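Local coordinates for protein carbohydrate kinase, FGGY (PDB 3H6E) that probably phosphorylates a carbohydrate substrate as an FGGY-family kinase built of two actin-like ATPase domains, at residues A[237-242]-A[429-434]. Residues are numbered along the deposited sequence; the frame is centred on the assembly and turned at random.
Sequences ALLAAR and ALRLID
Arg431 reaches from the short, weakly bonded helix 430-433 to helix 233-241 and donates NH1 to the carbonyl of Leu239, with NH1 and O 2.8 Å apart. The bond is bent: its N-H...O angle is 137°, and the donor sits above the carbonyl plane. Bends at chi2 and chi3 (45°) carry the guanidinium there, its rim turned to the carbonyl and one face over the backbone carbonyl end of Arg242. NH2 and NE bond to the carbonyls of Pro435 and, weakly, Leu437, so three main-chain oxygens, one of them weakly held, probably restrict the rotation of the group. The tight part lies beside this bond, where the buried Leu239 and the partly exposed Leu432 cross at about a right angle, their CD1 atoms 3.7 Å apart; CD1 of Leu239 also approaches CA of Ala429 at 4.3 Å. The polar side is looser: a water joins NE of Arg242 to NH1 of Arg431 by two weak bonds, each 3.4 Å long, between like charges whose nitrogens stay 5.0 Å apart. An alanine at Arg431 would probably loosen the two helices by removing every one of these guanidinium bonds. Leu239 and Leu432 both rest on Leu231 of strand 226-232, which leads into helix 233-241, while Leu238 and Ala241 pack on Val254 of strand 252-256; the contact thus ties helix 430-433 to helix 233-241, which packs between the two central sheets.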
ATOM      1  N   ALA A 237       1.474   6.735  -3.217  1.00 27.27           N
ATOM      2  CA  ALA A 237       0.132   7.302  -3.184  1.00 26.65           C
ATOM      3  C   ALA A 237      -0.031   8.315  -2.054  1.00 26.98           C
ATOM      4  O   ALA A 237      -0.813   9.255  -2.164  1.00 27.54           O
ATOM      5  CB  ALA A 237      -0.902   6.194  -3.056  1.00 23.82           C
ATOM      6  N   LEU A 238       0.704   8.116  -0.965  1.00 27.90           N
ATOM      7  CA  LEU A 238       0.631   9.030   0.169  1.00 27.95           C
ATOM      8  C   LEU A 238       1.265  10.369  -0.184  1.00 28.15           C
ATOM      9  O   LEU A 238       0.683  11.431   0.072  1.00 26.81           O
ATOM     10  CB  LEU A 238       1.291   8.424   1.405  1.00 25.73           C
ATOM     11  CG  LEU A 238       0.533   7.248   2.017  1.00 25.59           C
ATOM     12  CD1 LEU A 238       1.184   6.818   3.328  1.00 23.34           C
ATOM     13  CD2 LEU A 238      -0.937   7.604   2.229  1.00 23.64           C
ATOM     14  N   LEU A 239       2.458  10.312  -0.773  1.00 28.04           N
ATOM     15  CA  LEU A 239       3.093  11.500  -1.334  1.00 28.89           C
ATOM     16  C   LEU A 239       2.111  12.253  -2.210  1.00 27.39           C
ATOM     17  O   LEU A 239       1.903  13.452  -2.041  1.00 27.41           O
ATOM     18  CB  LEU A 239       4.311  11.117  -2.169  1.00 29.00           C
ATOM     19  CG  LEU A 239       5.648  11.069  -1.439  1.00 30.31           C
ATOM     20  CD1 LEU A 239       6.762  10.734  -2.421  1.00 31.51           C
ATOM     21  CD2 LEU A 239       5.912  12.392  -0.747  1.00 28.40           C
ATOM     22  N   ALA A 240       1.510  11.536  -3.153  1.00 26.66           N
ATOM     23  CA  ALA A 240       0.520  12.124  -4.048  1.00 28.49           C
ATOM     24  C   ALA A 240      -0.586  12.828  -3.265  1.00 28.63           C
ATOM     25  O   ALA A 240      -0.802  14.031  -3.416  1.00 27.75           O
ATOM     26  CB  ALA A 240      -0.065  11.063  -4.958  1.00 26.54           C
ATOM     27  N   ALA A 241      -1.280  12.071  -2.424  1.00 28.41           N
ATOM     28  CA  ALA A 241      -2.362  12.611  -1.614  1.00 28.79           C
ATOM     29  C   ALA A 241      -1.938  13.886  -0.885  1.00 29.29           C
ATOM     30  O   ALA A 241      -2.708  14.842  -0.792  1.00 29.66           O
ATOM     31  CB  ALA A 241      -2.849  11.569  -0.624  1.00 25.67           C
ATOM     32  N   ARG A 242      -0.710  13.900  -0.377  1.00 27.18           N
ATOM     33  CA  ARG A 242      -0.204  15.061   0.348  1.00 28.24           C
ATOM     34  C   ARG A 242       0.075  16.238  -0.584  1.00 30.28           C
ATOM     35  O   ARG A 242       0.370  17.344  -0.133  1.00 31.55           O
ATOM     36  CB  ARG A 242       1.050  14.699   1.151  1.00 28.88           C
ATOM     37  CG  ARG A 242       0.793  13.699   2.271  1.00 27.80           C
ATOM     38  CD  ARG A 242       1.869  13.756   3.334  1.00 25.19           C
ATOM     39  NE  ARG A 242       3.159  13.281   2.848  1.00 28.10           N
ATOM     40  CZ  ARG A 242       3.605  12.035   2.995  1.00 28.29           C
ATOM     41  NH1 ARG A 242       2.861  11.127   3.615  1.00 27.64           N
ATOM     42  NH2 ARG A 242       4.794  11.694   2.520  1.00 27.75           N
ATOM     43  N   ALA A 429       5.989  10.006  -6.647  1.00 31.27           N
ATOM     44  CA  ALA A 429       7.443  10.131  -6.592  1.00 31.61           C
ATOM     45  C   ALA A 429       7.962  11.504  -7.028  1.00 33.60           C
ATOM     46  O   ALA A 429       8.963  11.986  -6.507  1.00 33.84           O
ATOM     47  CB  ALA A 429       8.095   9.031  -7.409  1.00 32.00           C
ATOM     48  N   LEU A 430       7.293  12.129  -7.991  1.00 33.14           N
ATOM     49  CA  LEU A 430       7.681  13.464  -8.435  1.00 32.14           C
ATOM     50  C   LEU A 430       7.802  14.429  -7.261  1.00 33.78           C
ATOM     51  O   LEU A 430       8.699  15.273  -7.225  1.00 34.85           O
ATOM     52  CB  LEU A 430       6.669  14.009  -9.442  1.00 33.88           C
ATOM     53  CG  LEU A 430       6.916  13.715 -10.924  1.00 35.62           C
ATOM     54  CD1 LEU A 430       7.165  12.239 -11.174  1.00 34.98           C
ATOM     55  CD2 LEU A 430       5.747  14.218 -11.754  1.00 39.37           C
ATOM     56  N   ARG A 431       6.896  14.294  -6.297  1.00 33.01           N
ATOM     57  CA  ARG A 431       6.867  15.181  -5.141  1.00 31.89           C
ATOM     58  C   ARG A 431       8.092  14.998  -4.250  1.00 33.49           C
ATOM     59  O   ARG A 431       8.297  15.741  -3.289  1.00 34.81           O
ATOM     60  CB  ARG A 431       5.581  14.968  -4.343  1.00 31.67           C
ATOM     61  CG  ARG A 431       4.317  15.227  -5.148  1.00 32.48           C
ATOM     62  CD  ARG A 431       3.219  15.798  -4.272  1.00 31.15           C
ATOM     63  NE  ARG A 431       3.734  16.844  -3.395  1.00 30.36           N
ATOM     64  CZ  ARG A 431       4.027  16.660  -2.111  1.00 33.28           C
ATOM     65  NH1 ARG A 431       3.846  15.471  -1.551  1.00 31.94           N
ATOM     66  NH2 ARG A 431       4.497  17.663  -1.382  1.00 34.13           N
ATOM     67  N   LEU A 432       8.908  14.008  -4.585  1.00 31.89           N
ATOM     68  CA  LEU A 432      10.149  13.761  -3.872  1.00 33.01           C
ATOM     69  C   LEU A 432      11.213  14.735  -4.386  1.00 36.37           C
ATOM     70  O   LEU A 432      12.149  15.101  -3.665  1.00 33.03           O
ATOM     71  CB  LEU A 432      10.585  12.315  -4.098  1.00 33.04           C
ATOM     72  CG  LEU A 432      10.973  11.470  -2.885  1.00 32.37           C
ATOM     73  CD1 LEU A 432      10.219  11.914  -1.637  1.00 30.81           C
ATOM     74  CD2 LEU A 432      10.724   9.997  -3.183  1.00 30.13           C
ATOM     75  N   ILE A 433      11.054  15.149  -5.640  1.00 34.58           N
ATOM     76  CA  ILE A 433      11.930  16.139  -6.254  1.00 34.53           C
ATOM     77  C   ILE A 433      11.383  17.537  -6.008  1.00 35.73           C
ATOM     78  O   ILE A 433      12.037  18.372  -5.384  1.00 33.59           O
ATOM     79  CB  ILE A 433      12.020  15.937  -7.773  1.00 36.00           C
ATOM     80  CG1 ILE A 433      12.355  14.481  -8.106  1.00 34.86           C
ATOM     81  CG2 ILE A 433      13.042  16.895  -8.376  1.00 33.99           C
ATOM     82  CD1 ILE A 433      12.252  14.160  -9.583  1.00 34.73           C
ATOM     83  N   ASP A 434      10.178  17.780  -6.513  1.00 36.09           N
ATOM     84  CA  ASP A 434       9.506  19.062  -6.343  1.00 37.23           C
ATOM     85  C   ASP A 434       8.248  18.912  -5.485  1.00 36.62           C
ATOM     86  O   ASP A 434       7.170  18.624  -6.001  1.00 35.29           O
ATOM     87  CB  ASP A 434       9.158  19.662  -7.709  1.00 36.99           C
ATOM     88  CG  ASP A 434       8.421  20.987  -7.600  1.00 38.05           C
ATOM     89  OD1 ASP A 434       8.244  21.487  -6.468  1.00 36.58           O
ATOM     90  OD2 ASP A 434       8.019  21.528  -8.654  1.00 40.46           O
TER
HETATM   91  O   HOH W   1       4.726  16.051   1.707  1.00 28.62           O